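Local coordinates for protein glucanase (Clostridium thermocellum, PDB 5GXX) that probably cleaves internal beta-1,4-glucosidic bonds of cellulose as a cellulosomal family 9 endoglucanase, its catalytic module followed by a cellulose-binding module, at residues A[239-244]-A[302-307]; A[291-296]-A[390-395]; A[483-488]-A[584-589]; A[530-535]-A[552-557]. The protein carries 1 engineered substitution. All coordinates share one frame; numbering follows the deposited sequence.

Contact 1. Residues A[239-244]-A[302-307]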
loop_
_atom_site.group_PDB
_atom_site.type_symbol
_atom_site.label_atom_id
_atom_site.label_comp_id
_atom_site.label_asym_id
_atom_site.label_seq_id
_atom_site.Cartn_x
_atom_site.Cartn_y
_atom_site.Cartn_z
ATOM N N TYR A 239 24.635 26.926 -43.888
ATOM C CA TYR A 239 25.896 27.079 -43.158
ATOM C C TYR A 239 25.784 27.537 -41.702
ATOM O O TYR A 239 26.777 27.459 -40.978
ATOM C CB TYR A 239 26.847 28.024 -43.899
ATOM C CG TYR A 239 26.371 29.451 -44.008
ATOM C CD1 TYR A 239 25.445 29.820 -44.988
ATOM C CD2 TYR A 239 26.833 30.432 -43.137
ATOM C CE1 TYR A 239 24.986 31.128 -45.069
ATOM C CE2 TYR A 239 26.388 31.740 -43.211
ATOM C CZ TYR A 239 25.474 32.083 -44.201
ATOM O OH TYR A 239 25.024 33.379 -44.288
ATOM N N GLN A 240 24.598 27.991 -41.295
ATOM C CA GLN A 240 24.369 28.594 -39.975
ATOM C C GLN A 240 23.943 27.538 -38.945
ATOM O O GLN A 240 22.855 27.601 -38.359
ATOM C CB GLN A 240 23.343 29.724 -40.082
ATOM C CG GLN A 240 23.754 30.852 -41.009
ATOM C CD GLN A 240 22.768 31.999 -41.007
ATOM O OE1 GLN A 240 21.815 32.035 -40.222
ATOM N NE2 GLN A 240 22.996 32.952 -41.903
ATOM N N TRP A 241 24.802 26.539 -38.777
ATOM C CA TRP A 241 24.616 25.519 -37.763
ATOM C C TRP A 241 25.990 24.877 -37.544
ATOM O O TRP A 241 26.982 25.367 -38.086
ATOM C CB TRP A 241 23.508 24.526 -38.176
ATOM C CG TRP A 241 22.923 23.774 -37.005
ATOM C CD1 TRP A 241 23.078 22.448 -36.724
ATOM C CD2 TRP A 241 22.075 24.304 -35.974
ATOM N NE1 TRP A 241 22.390 22.114 -35.583
ATOM C CE2 TRP A 241 21.789 23.241 -35.084
ATOM C CE3 TRP A 241 21.532 25.570 -35.709
ATOM C CZ2 TRP A 241 20.963 23.399 -33.965
ATOM C CZ3 TRP A 241 20.736 25.732 -34.565
ATOM C CH2 TRP A 241 20.467 24.650 -33.708
ATOM N N ALA A 242 26.044 23.814 -36.746
ATOM C CA ALA A 242 27.258 23.055 -36.479
ATOM C C ALA A 242 27.233 21.683 -37.137
ATOM O O ALA A 242 26.195 21.026 -37.199
ATOM C CB ALA A 242 27.459 22.845 -34.982
ATOM N N HIS A 243 28.416 21.241 -37.554
ATOM C CA HIS A 243 28.698 19.826 -37.733
ATOM C C HIS A 243 28.262 19.090 -36.470
ATOM O O HIS A 243 28.658 19.466 -35.373
ATOM C CB HIS A 243 30.204 19.685 -37.903
ATOM C CG HIS A 243 30.646 18.332 -38.357
ATOM N ND1 HIS A 243 30.681 17.982 -39.691
ATOM C CD2 HIS A 243 31.068 17.247 -37.665
ATOM C CE1 HIS A 243 31.108 16.734 -39.794
ATOM N NE2 HIS A 243 31.359 16.266 -38.583
ATOM N N CYS A 244 27.457 18.042 -36.632
ATOM C CA CYS A 244 26.966 17.285 -35.488
ATOM C C CYS A 244 26.375 15.947 -35.919
ATOM O O CYS A 244 26.321 15.631 -37.116
ATOM C CB CYS A 244 25.889 18.103 -34.767
ATOM S SG CYS A 244 24.376 18.396 -35.756
ATOM N N LEU A 302 28.528 23.488 -25.598
ATOM C CA LEU A 302 29.959 23.130 -25.601
ATOM C C LEU A 302 30.260 22.089 -26.682
ATOM O O LEU A 302 31.292 22.179 -27.344
ATOM C CB LEU A 302 30.448 22.673 -24.218
ATOM C CG LEU A 302 30.556 23.779 -23.151
ATOM C CD1 LEU A 302 30.957 23.158 -21.805
ATOM C CD2 LEU A 302 31.550 24.874 -23.521
ATOM N N ARG A 303 29.391 21.091 -26.812
ATOM C CA ARG A 303 29.453 20.102 -27.896
ATOM C C ARG A 303 29.574 20.766 -29.262
ATOM O O ARG A 303 30.491 20.451 -30.038
ATOM C CB ARG A 303 28.210 19.211 -27.845
ATOM C CG ARG A 303 27.994 18.304 -29.047
ATOM C CD ARG A 303 26.899 18.872 -29.920
ATOM N NE ARG A 303 25.709 19.419 -29.260
ATOM C CZ ARG A 303 24.557 18.763 -29.113
ATOM N NH1 ARG A 303 24.424 17.497 -29.502
ATOM N NH2 ARG A 303 23.506 19.383 -28.614
ATOM N N TYR A 304 28.696 21.720 -29.571
ATOM C CA TYR A 304 28.754 22.339 -30.893
ATOM C C TYR A 304 30.021 23.172 -31.088
ATOM O O TYR A 304 30.700 23.042 -32.113
ATOM C CB TYR A 304 27.523 23.214 -31.120
ATOM C CG TYR A 304 26.199 22.506 -31.226
ATOM C CD1 TYR A 304 25.990 21.474 -32.139
ATOM C CD2 TYR A 304 25.142 22.911 -30.443
ATOM C CE1 TYR A 304 24.741 20.850 -32.263
ATOM C CE2 TYR A 304 23.892 22.320 -30.559
ATOM C CZ TYR A 304 23.702 21.291 -31.470
ATOM O OH TYR A 304 22.461 20.709 -31.604
ATOM N N ALA A 305 30.384 23.966 -30.084
ATOM C CA ALA A 305 31.499 24.908 -30.233
ATOM C C ALA A 305 32.826 24.158 -30.323
ATOM O O ALA A 305 33.664 24.497 -31.174
ATOM C CB ALA A 305 31.498 25.929 -29.110
ATOM N N THR A 306 32.979 23.098 -29.532
ATOM C CA THR A 306 34.202 22.304 -29.599
ATOM C C THR A 306 34.322 21.464 -30.872
ATOM O O THR A 306 35.437 21.185 -31.313
ATOM C CB THR A 306 34.407 21.421 -28.355
ATOM O OG1 THR A 306 33.332 20.480 -28.229
ATOM C CG2 THR A 306 34.463 22.262 -27.117
ATOM N N THR A 307 33.191 21.071 -31.453
ATOM C CA THR A 307 33.196 20.354 -32.739
ATOM C C THR A 307 33.625 21.314 -33.843
ATOM O O THR A 307 34.476 20.982 -34.690
ATOM C CB THR A 307 31.812 19.730 -33.052
ATOM O OG1 THR A 307 31.482 18.795 -32.012
ATOM C CG2 THR A 307 31.846 19.012 -34.416
HETATM O O HOH W 1 28.592 18.687 -32.770
#

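Contact 2. Residues A[291-296]-A[390-395]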
loop_
_atom_site.group_PDB
_atom_site.type_symbol
_atom_site.label_atom_id
_atom_site.label_comp_id
_atom_site.label_asym_id
_atom_site.label_seq_id
_atom_site.Cartn_x
_atom_site.Cartn_y
_atom_site.Cartn_z
ATOM N N GLY A 291 31.200 35.962 -22.256
ATOM C CA GLY A 291 32.436 35.281 -21.877
ATOM C C GLY A 291 33.216 34.632 -23.010
ATOM O O GLY A 291 34.294 34.087 -22.759
ATOM N N GLY A 292 32.697 34.685 -24.236
ATOM C CA GLY A 292 33.439 34.246 -25.427
ATOM C C GLY A 292 33.090 32.885 -26.008
ATOM O O GLY A 292 33.784 32.402 -26.914
ATOM N N LEU A 293 32.018 32.267 -25.510
ATOM C CA LEU A 293 31.591 30.963 -26.022
ATOM C C LEU A 293 30.623 31.148 -27.181
ATOM O O LEU A 293 29.608 31.824 -27.022
ATOM C CB LEU A 293 30.915 30.113 -24.938
ATOM C CG LEU A 293 30.257 28.796 -25.367
ATOM C CD1 LEU A 293 31.317 27.786 -25.836
ATOM C CD2 LEU A 293 29.482 28.217 -24.193
ATOM N N ALA A 294 30.918 30.543 -28.333
ATOM C CA ALA A 294 29.967 30.543 -29.454
ATOM C C ALA A 294 28.852 29.621 -28.991
ATOM O O ALA A 294 29.126 28.466 -28.643
ATOM C CB ALA A 294 30.643 30.069 -30.770
ATOM N N HIS A 295 27.623 30.135 -28.944
ATOM C CA HIS A 295 26.511 29.460 -28.269
ATOM C C HIS A 295 25.361 29.201 -29.254
ATOM O O HIS A 295 24.524 30.077 -29.548
ATOM C CB HIS A 295 26.046 30.316 -27.080
ATOM C CG HIS A 295 25.354 29.547 -25.993
ATOM N ND1 HIS A 295 24.066 29.071 -26.130
ATOM C CD2 HIS A 295 25.757 29.212 -24.742
ATOM C CE1 HIS A 295 23.717 28.458 -25.014
ATOM N NE2 HIS A 295 24.728 28.514 -24.161
ATOM N N LEU A 296 25.353 27.997 -29.814
ATOM C CA LEU A 296 24.463 27.736 -30.938
ATOM C C LEU A 296 23.009 27.526 -30.547
ATOM O O LEU A 296 22.114 27.958 -31.286
ATOM C CB LEU A 296 24.964 26.561 -31.798
ATOM C CG LEU A 296 24.139 26.184 -33.043
ATOM C CD1 LEU A 296 24.302 27.307 -34.071
ATOM C CD2 LEU A 296 24.610 24.831 -33.549
ATOM N N GLY A 390 27.081 19.661 -21.077
ATOM C CA GLY A 390 26.345 20.561 -21.958
ATOM C C GLY A 390 26.878 21.987 -21.897
ATOM O O GLY A 390 27.171 22.598 -22.925
ATOM N N GLY A 391 27.000 22.520 -20.685
ATOM C CA GLY A 391 27.678 23.788 -20.526
ATOM C C GLY A 391 26.744 24.885 -20.068
ATOM O O GLY A 391 25.582 24.631 -19.761
ATOM N N PRO A 392 27.222 26.122 -20.117
ATOM C CA PRO A 392 26.469 27.231 -19.548
ATOM C C PRO A 392 25.384 27.732 -20.492
ATOM O O PRO A 392 25.331 27.337 -21.656
ATOM C CB PRO A 392 27.555 28.295 -19.348
ATOM C CG PRO A 392 28.486 28.024 -20.517
ATOM C CD PRO A 392 28.528 26.527 -20.667
ATOM N N GLY A 393 24.499 28.561 -19.951
ATOM C CA GLY A 393 23.512 29.266 -20.752
ATOM C C GLY A 393 24.142 30.389 -21.546
ATOM O O GLY A 393 25.364 30.651 -21.512
ATOM N N ARG A 394 23.268 31.119 -22.227
ATOM C CA ARG A 394 23.666 32.160 -23.162
ATOM C C ARG A 394 24.364 33.340 -22.499
ATOM O O ARG A 394 25.037 34.109 -23.183
ATOM C CB ARG A 394 22.418 32.649 -23.919
ATOM C CG ARG A 394 21.975 31.687 -25.014
ATOM C CD ARG A 394 20.622 32.079 -25.629
ATOM N NE ARG A 394 20.625 33.362 -26.339
ATOM C CZ ARG A 394 20.748 33.522 -27.656
ATOM N NH1 ARG A 394 20.913 32.476 -28.465
ATOM N NH2 ARG A 394 20.725 34.756 -28.161
ATOM N N ASP A 395 24.110 33.501 -21.204
ATOM C CA ASP A 395 24.725 34.552 -20.396
ATOM C C ASP A 395 25.897 34.028 -19.554
ATOM O O ASP A 395 26.309 34.676 -18.579
ATOM C CB ASP A 395 23.668 35.161 -19.468
ATOM C CG ASP A 395 23.036 34.146 -18.537
ATOM O OD1 ASP A 395 23.350 32.939 -18.619
ATOM O OD2 ASP A 395 22.172 34.545 -17.714
HETATM O O HOH W 2 21.802 29.868 -27.821
#

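Contact 3. Residues A[483-488]-A[584-589]. With CA (calcium ion), chain D.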
loop_
_atom_site.group_PDB
_atom_site.type_symbol
_atom_site.label_atom_id
_atom_site.label_comp_id
_atom_site.label_asym_id
_atom_site.label_seq_id
_atom_site.Cartn_x
_atom_site.Cartn_y
_atom_site.Cartn_z
ATOM N N TYR A 483 23.074 -13.828 5.896
ATOM C CA TYR A 483 23.689 -13.166 7.027
ATOM C C TYR A 483 23.423 -13.959 8.298
ATOM O O TYR A 483 22.477 -14.756 8.362
ATOM C CB TYR A 483 23.229 -11.708 7.152
ATOM C CG TYR A 483 21.744 -11.501 7.398
ATOM C CD1 TYR A 483 21.224 -11.593 8.687
ATOM C CD2 TYR A 483 20.876 -11.192 6.356
ATOM C CE1 TYR A 483 19.886 -11.371 8.932
ATOM C CE2 TYR A 483 19.523 -10.955 6.592
ATOM C CZ TYR A 483 19.042 -11.060 7.884
ATOM O OH TYR A 483 17.703 -10.854 8.140
ATOM N N ASN A 484 24.253 -13.729 9.309
ATOM C CA ASN A 484 24.147 -14.472 10.561
ATOM C C ASN A 484 23.809 -13.576 11.752
ATOM O O ASN A 484 24.273 -12.429 11.830
ATOM C CB ASN A 484 25.461 -15.206 10.839
ATOM C CG ASN A 484 25.787 -16.271 9.805
ATOM O OD1 ASN A 484 24.949 -16.684 9.005
ATOM N ND2 ASN A 484 27.030 -16.754 9.844
ATOM N N TYR A 485 22.981 -14.107 12.658
ATOM C CA TYR A 485 22.671 -13.446 13.922
ATOM C C TYR A 485 23.202 -14.325 15.060
ATOM O O TYR A 485 22.711 -15.433 15.272
ATOM C CB TYR A 485 21.151 -13.233 14.094
ATOM C CG TYR A 485 20.821 -12.437 15.342
ATOM C CD1 TYR A 485 20.613 -13.079 16.567
ATOM C CD2 TYR A 485 20.732 -11.044 15.300
ATOM C CE1 TYR A 485 20.345 -12.339 17.722
ATOM C CE2 TYR A 485 20.452 -10.308 16.444
ATOM C CZ TYR A 485 20.264 -10.960 17.647
ATOM O OH TYR A 485 19.997 -10.170 18.746
ATOM N N TYR A 486 24.209 -13.824 15.774
ATOM C CA TYR A 486 24.907 -14.578 16.806
ATOM C C TYR A 486 24.449 -14.230 18.218
ATOM O O TYR A 486 24.272 -13.057 18.557
ATOM C CB TYR A 486 26.417 -14.311 16.741
ATOM C CG TYR A 486 27.094 -14.680 15.449
ATOM C CD1 TYR A 486 27.565 -15.974 15.230
ATOM C CD2 TYR A 486 27.302 -13.724 14.465
ATOM C CE1 TYR A 486 28.209 -16.319 14.048
ATOM C CE2 TYR A 486 27.948 -14.062 13.285
ATOM C CZ TYR A 486 28.394 -15.357 13.084
ATOM O OH TYR A 486 29.032 -15.673 11.904
ATOM N N MET A 487 24.329 -15.274 19.032
ATOM C CA MET A 487 23.873 -15.173 20.413
ATOM C C MET A 487 24.810 -15.929 21.346
ATOM O O MET A 487 25.451 -16.895 20.934
ATOM C CB MET A 487 22.495 -15.824 20.543
ATOM C CG MET A 487 21.452 -15.251 19.617
ATOM S SD MET A 487 20.093 -16.421 19.436
ATOM C CE MET A 487 20.656 -17.431 18.058
ATOM N N ASP A 488 24.830 -15.508 22.608
ATOM C CA ASP A 488 25.467 -16.261 23.679
ATOM C C ASP A 488 24.332 -16.869 24.503
ATOM O O ASP A 488 23.502 -16.146 25.048
ATOM C CB ASP A 488 26.343 -15.332 24.526
ATOM C CG ASP A 488 27.131 -16.067 25.598
ATOM O OD1 ASP A 488 26.707 -17.160 26.019
ATOM O OD2 ASP A 488 28.189 -15.546 26.014
ATOM N N LYS A 584 27.809 -4.003 11.771
ATOM C CA LYS A 584 28.864 -4.896 11.331
ATOM C C LYS A 584 28.803 -6.244 12.033
ATOM O O LYS A 584 29.503 -7.174 11.638
ATOM C CB LYS A 584 30.227 -4.230 11.525
ATOM C CG LYS A 584 30.648 -4.120 12.982
ATOM C CD LYS A 584 31.799 -3.137 13.099
ATOM C CE LYS A 584 32.642 -3.447 14.312
ATOM N NZ LYS A 584 33.995 -2.863 14.106
ATOM N N TYR A 585 27.927 -6.362 13.035
ATOM C CA TYR A 585 27.828 -7.585 13.833
ATOM C C TYR A 585 26.826 -8.645 13.353
ATOM O O TYR A 585 26.651 -9.684 14.003
ATOM C CB TYR A 585 27.597 -7.230 15.302
ATOM C CG TYR A 585 28.586 -6.231 15.851
ATOM C CD1 TYR A 585 29.898 -6.609 16.132
ATOM C CD2 TYR A 585 28.207 -4.919 16.111
ATOM C CE1 TYR A 585 30.814 -5.703 16.652
ATOM C CE2 TYR A 585 29.113 -4.008 16.636
ATOM C CZ TYR A 585 30.410 -4.406 16.897
ATOM O OH TYR A 585 31.305 -3.497 17.417
ATOM N N MET A 586 26.167 -8.367 12.231
ATOM C CA MET A 586 25.379 -9.361 11.503
ATOM C C MET A 586 26.028 -9.533 10.126
ATOM O O MET A 586 25.573 -8.981 9.122
ATOM C CB MET A 586 23.900 -8.966 11.415
ATOM C CG MET A 586 23.212 -8.839 12.787
ATOM S SD MET A 586 21.495 -8.251 12.768
ATOM C CE MET A 586 20.750 -9.458 11.671
ATOM N N PRO A 587 27.128 -10.301 10.092
ATOM C CA PRO A 587 27.934 -10.356 8.870
ATOM C C PRO A 587 27.191 -10.961 7.685
ATOM O O PRO A 587 26.340 -11.839 7.846
ATOM C CB PRO A 587 29.132 -11.218 9.283
ATOM C CG PRO A 587 28.598 -12.090 10.386
ATOM C CD PRO A 587 27.675 -11.178 11.143
ATOM N N VAL A 588 27.528 -10.460 6.500
ATOM C CA VAL A 588 26.940 -10.900 5.243
ATOM C C VAL A 588 27.940 -11.784 4.517
ATOM O O VAL A 588 29.149 -11.501 4.538
ATOM C CB VAL A 588 26.602 -9.679 4.376
ATOM C CG1 VAL A 588 26.034 -10.117 3.026
ATOM C CG2 VAL A 588 25.634 -8.731 5.110
ATOM N N PHE A 589 27.411 -12.826 3.880
ATOM C CA PHE A 589 28.167 -13.839 3.131
ATOM C C PHE A 589 27.648 -14.003 1.697
ATOM O O PHE A 589 26.444 -13.931 1.429
ATOM C CB PHE A 589 28.117 -15.196 3.861
ATOM C CG PHE A 589 28.650 -15.159 5.264
ATOM C CD1 PHE A 589 27.868 -14.705 6.321
ATOM C CD2 PHE A 589 29.938 -15.614 5.525
ATOM C CE1 PHE A 589 28.380 -14.664 7.612
ATOM C CE2 PHE A 589 30.449 -15.591 6.815
ATOM C CZ PHE A 589 29.675 -15.120 7.859
HETATM CA CA CA D . 22.301 -14.255 25.647
HETATM O O HOH W 3 20.414 -14.673 24.255
#

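Contact 4. Residues A[530-535]-A[552-557]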
loop_
_atom_site.group_PDB
_atom_site.type_symbol
_atom_site.label_atom_id
_atom_site.label_comp_id
_atom_site.label_asym_id
_atom_site.label_seq_id
_atom_site.Cartn_x
_atom_site.Cartn_y
_atom_site.Cartn_z
ATOM N N ILE A 530 21.755 -18.131 14.047
ATOM C CA ILE A 530 20.895 -18.490 12.927
ATOM C C ILE A 530 21.458 -17.785 11.704
ATOM O O ILE A 530 22.062 -16.706 11.808
ATOM C CB ILE A 530 19.400 -18.143 13.145
ATOM C CG1 ILE A 530 19.191 -16.643 13.390
ATOM C CG2 ILE A 530 18.839 -19.010 14.270
ATOM C CD1 ILE A 530 17.720 -16.187 13.396
ATOM N N LYS A 531 21.303 -18.454 10.571
ATOM C CA LYS A 531 21.655 -17.876 9.288
ATOM C C LYS A 531 20.341 -17.630 8.559
ATOM O O LYS A 531 19.493 -18.521 8.487
ATOM C CB LYS A 531 22.501 -18.847 8.464
ATOM C CG LYS A 531 22.796 -18.316 7.061
ATOM C CD LYS A 531 23.704 -19.259 6.283
ATOM C CE LYS A 531 25.157 -19.186 6.743
ATOM N NZ LYS A 531 25.709 -17.797 6.686
ATOM N N ILE A 532 20.226 -16.432 7.994
ATOM C CA ILE A 532 19.111 -16.026 7.139
ATOM C C ILE A 532 19.661 -16.057 5.715
ATOM O O ILE A 532 20.611 -15.331 5.421
ATOM C CB ILE A 532 18.635 -14.590 7.499
ATOM C CG1 ILE A 532 17.973 -14.482 8.890
ATOM C CG2 ILE A 532 17.636 -14.087 6.480
ATOM C CD1 ILE A 532 18.855 -14.822 10.079
ATOM N N SER A 533 19.103 -16.911 4.856
ATOM C CA SER A 533 19.578 -17.083 3.479
ATOM C C SER A 533 18.519 -16.675 2.460
ATOM O O SER A 533 17.368 -17.110 2.559
ATOM C CB SER A 533 19.948 -18.552 3.216
ATOM O OG SER A 533 21.014 -18.955 4.063
ATOM N N TYR A 534 18.891 -15.875 1.464
ATOM C CA TYR A 534 17.992 -15.542 0.364
ATOM C C TYR A 534 18.406 -16.406 -0.801
ATOM O O TYR A 534 19.548 -16.329 -1.268
ATOM C CB TYR A 534 18.043 -14.060 0.002
ATOM C CG TYR A 534 17.339 -13.263 1.068
ATOM C CD1 TYR A 534 15.959 -13.090 1.025
ATOM C CD2 TYR A 534 18.043 -12.738 2.148
ATOM C CE1 TYR A 534 15.301 -12.381 2.023
ATOM C CE2 TYR A 534 17.397 -12.028 3.155
ATOM C CZ TYR A 534 16.024 -11.863 3.089
ATOM O OH TYR A 534 15.379 -11.150 4.076
ATOM N N ILE A 535 17.484 -17.257 -1.224
ATOM C CA ILE A 535 17.796 -18.315 -2.176
ATOM C C ILE A 535 18.112 -17.712 -3.540
ATOM O O ILE A 535 19.053 -18.147 -4.216
ATOM C CB ILE A 535 16.638 -19.324 -2.277
ATOM C CG1 ILE A 535 16.405 -20.072 -0.952
ATOM C CG2 ILE A 535 16.846 -20.271 -3.455
ATOM C CD1 ILE A 535 17.619 -20.710 -0.308
ATOM N N LEU A 552 13.211 -8.603 6.814
ATOM C CA LEU A 552 12.702 -9.733 7.591
ATOM C C LEU A 552 12.566 -9.290 9.050
ATOM O O LEU A 552 13.428 -8.566 9.568
ATOM C CB LEU A 552 13.703 -10.894 7.497
ATOM C CG LEU A 552 13.328 -12.198 8.216
ATOM C CD1 LEU A 552 12.127 -12.855 7.589
ATOM C CD2 LEU A 552 14.510 -13.163 8.165
ATOM N N GLN A 553 11.494 -9.720 9.715
ATOM C CA GLN A 553 11.360 -9.541 11.159
ATOM C C GLN A 553 11.355 -10.937 11.741
ATOM O O GLN A 553 10.484 -11.747 11.427
ATOM C CB GLN A 553 10.087 -8.775 11.536
ATOM C CG GLN A 553 10.150 -7.294 11.160
ATOM C CD GLN A 553 8.803 -6.611 11.155
ATOM O OE1 GLN A 553 7.918 -6.949 11.942
ATOM N NE2 GLN A 553 8.650 -5.622 10.278
ATOM N N PHE A 554 12.355 -11.236 12.560
ATOM C CA PHE A 554 12.417 -12.554 13.177
ATOM C C PHE A 554 12.473 -12.422 14.685
ATOM O O PHE A 554 12.978 -11.430 15.218
ATOM C CB PHE A 554 13.577 -13.387 12.619
ATOM C CG PHE A 554 14.942 -12.775 12.807
ATOM C CD1 PHE A 554 15.678 -13.020 13.954
ATOM C CD2 PHE A 554 15.509 -11.990 11.810
ATOM C CE1 PHE A 554 16.949 -12.492 14.119
ATOM C CE2 PHE A 554 16.777 -11.441 11.966
ATOM C CZ PHE A 554 17.504 -11.690 13.118
ATOM N N ARG A 555 11.906 -13.423 15.347
ATOM C CA ARG A 555 11.876 -13.475 16.802
ATOM C C ARG A 555 12.571 -14.748 17.273
ATOM O O ARG A 555 12.343 -15.829 16.714
ATOM C CB ARG A 555 10.416 -13.459 17.271
ATOM C CG ARG A 555 10.232 -13.461 18.784
ATOM C CD ARG A 555 8.753 -13.523 19.199
ATOM N NE ARG A 555 8.039 -12.328 18.761
ATOM C CZ ARG A 555 6.844 -11.952 19.211
ATOM N NH1 ARG A 555 6.221 -12.664 20.135
ATOM N NH2 ARG A 555 6.284 -10.841 18.745
ATOM N N ILE A 556 13.420 -14.606 18.289
ATOM C CA ILE A 556 14.073 -15.735 18.948
ATOM C C ILE A 556 13.598 -15.688 20.398
ATOM O O ILE A 556 13.820 -14.700 21.089
ATOM C CB ILE A 556 15.605 -15.611 18.817
ATOM C CG1 ILE A 556 16.004 -15.489 17.341
ATOM C CG2 ILE A 556 16.307 -16.793 19.493
ATOM C CD1 ILE A 556 17.356 -14.822 17.100
ATOM N N ALA A 557 12.897 -16.730 20.838
ATOM C CA ALA A 557 12.129 -16.656 22.088
ATOM C C ALA A 557 12.364 -17.858 22.994
ATOM O O ALA A 557 12.294 -19.001 22.554
ATOM C CB ALA A 557 10.637 -16.523 21.799
#

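Contact 1. Residues A[239-244]-A[302-307]
Tyr304 lies against three residues of the 239-244 loop. Its CD1 meets Ala242 CB at 3.5 Å. At the rim of the ring, Cys244 CB sits in the ring plane, 3.9 Å from CE1. The hydroxyl end reaches the indole of Trp241, with OH 3.9 Å from CZ2. The five-membered ring of Trp241 and the Tyr304 ring meet obliquely, their planes at 64°. One face of the Tyr304 ring is taken by its own neighbour, since Arg303 NE lies above the centre of the ring. That guanidinium is held in turn by Asp413 through a salt bridge.

One helical turn on, the methyl of Thr307 meets the loop. CG2 is anti to the backbone N (OG1 at chi1 -60°), which aims it at the His243 edge, 3.8 Å from CD2. Thr307 OG1 turns back to Arg303 O at 2.8 Å. A water bridges His243 O and Thr307 OG1 by donating to both. His243 ND1 accepts a hydrogen bond from Gly251 N, which should limit rotation of the imidazole.

The contact lays a loop over helix 301-318 in the mainly helical catalytic module, consistent with the (alpha/alpha)6 barrel of glycoside hydrolase family 9.

Contact 2. Residues A[291-296]-A[390-395]
His295 carries the aliphatic part of Arg394 over one face of its imidazole. Arg394 CG stands 3.9 Å from the ring centroid and 28° off the normal, a CH-pi contact. The nearest ring atom is His295 ND1, at 3.5 Å from Arg394 CG. His295 CG is anti to its own backbone N (chi1 -156°), which carries the ring to the 390-395 loop.

The ring edge does the polar work. His295 NE2 donates to Pro392 O at 2.8 Å. The bond is fairly straight, 162° at the hydrogen, and the acceptor lies close to the ring plane. The other nitrogen is tied through a water, which sits 2.9 Å from His295 ND1. This water also donates to His295 O and accepts from Arg394 NH1. The Arg394 chain bends at chi3, and the guanidinium plane stands steeply to the ring.

Earlier in each segment, Leu293 CD2 reaches the pyrrolidine ring of Pro392, 3.8 Å from its CG. Leu293 also packs on Leu302 and Ala305 of helix 301-318. Both loops belong to the family 9 catalytic module, and Tyr338 of helix 322-340 touches both Leu293 and Pro392.

The NE2 bond requires a proton on that nitrogen. Together with the water at ND1 and the CH-pi cover, it should fix the ring rotation.

Contact 3. Residues A[483-488]-A[584-589]
Strand 481-488 runs antiparallel to the short strand that starts at Val588, with Tyr483 and Val588 as a non-hydrogen-bonded pair 4.3 Å apart at CA. Just beyond, Asn484 N donates to Pro587 O at 3.2 Å, in the carbonyl plane. Tyr483 CA adds a CA-H...O contact to the same oxygen. Asn484 O is buried and has no hydrogen-bond partner in the model, although Met586 CA offers it a CA-H...O contact.

Met586 runs alongside Tyr483, with CE 3.5 Å from CE1. A bend at chi3 (56°) turns this methyl to Tyr483, while the sulfur stays beside Tyr485. SD lies at the edge of the Tyr485 ring, 5.2 Å from its centroid, a Met-aromatic contact. These side chains enter the core between two facing antiparallel sheets, a beta-sandwich as in cellulose-binding modules. Val449 and Ala451 of strand 447-456 meet Met586 there.

On the other side of the strand, Pro587 CG sits at the edge of the Tyr486 ring, 3.6 Å from CE2. Asn484 ND2 donates almost perfectly straight to Tyr486 OH at 3.1 Å. The same ND2 is 3.3 Å from Phe589 CE1, with amide and ring planes 31° apart. Lys531 of the neighbouring strand takes Asn484 OD1 and makes a cation-pi contact with Phe589. At the strand's end, Asp488 O binds a calcium ion at 2.3 Å, completed by residues including Glu491 and Asp566.

Contact 4. Residues A[530-535]-A[552-557]
Ile530 holds CG1 between its backbone N and carbonyl carbon (chi1 59°), and Phe554 places its ring in the same way (chi1 59°). With these torsions, Ile530 CD1 comes obliquely to the Phe554 ring, 3.8 Å from Phe554 CD1. The two side chains point in roughly opposite directions, each passing the other's flank. The Ile530 methyl also touches Ile556, with the two isoleucine CD1 atoms 4.0 Å apart.

Ile532 crosses Leu552 at a slant. Leu552 CD2 fits against both branches of Ile532. The nearer branch is CG2, at 3.7 Å, while CG1 lies 3.8 Å away. Ile532 CD1 extends instead to Phe554, 4.4 Å from CE2. Farther along, the phenol of Tyr534 reaches across, and OH stands 3.8 Å from Leu552 CB.

The strand segments run nearly antiparallel, at 155°, with axes 10.8 Å apart. They belong to facing sheets of the beta-sandwich. Tyr483 and Tyr485 of strand 481-488 add to the same core, touching Ile532 and Ile556 respectively. Val515 of strand 515-524 touches Ile532 and Tyr534.

No hydrogen bond joins the two segments. Cohesion across this interface therefore rests on dispersion and the exclusion of water. The shape match of aliphatic and aromatic side chains, rather than directed bonds, holds these two strands together.

In the fold
All four contacts are largely buried, though contact 2 reaches the surface at Arg394. Contacts 1 and 2 adjoin in the catalytic module. Leu302 N probably bonds to Gly390 O, and Trp241 packs on Leu296. Here loops meet a helix or one another, and in each contact a water links polar atoms of the two segments. Contacts 3 and 4 lie in the beta-sandwich on the other side of the chain's centre, about 55 to 60 Å away between centres. They share one sheet through neighbouring strands 481-488 and 527-534. Contact 3 works within that sheet and mixes backbone bonding with aromatic contacts. Contact 4 spans to the facing sheet and is almost wholly apolar.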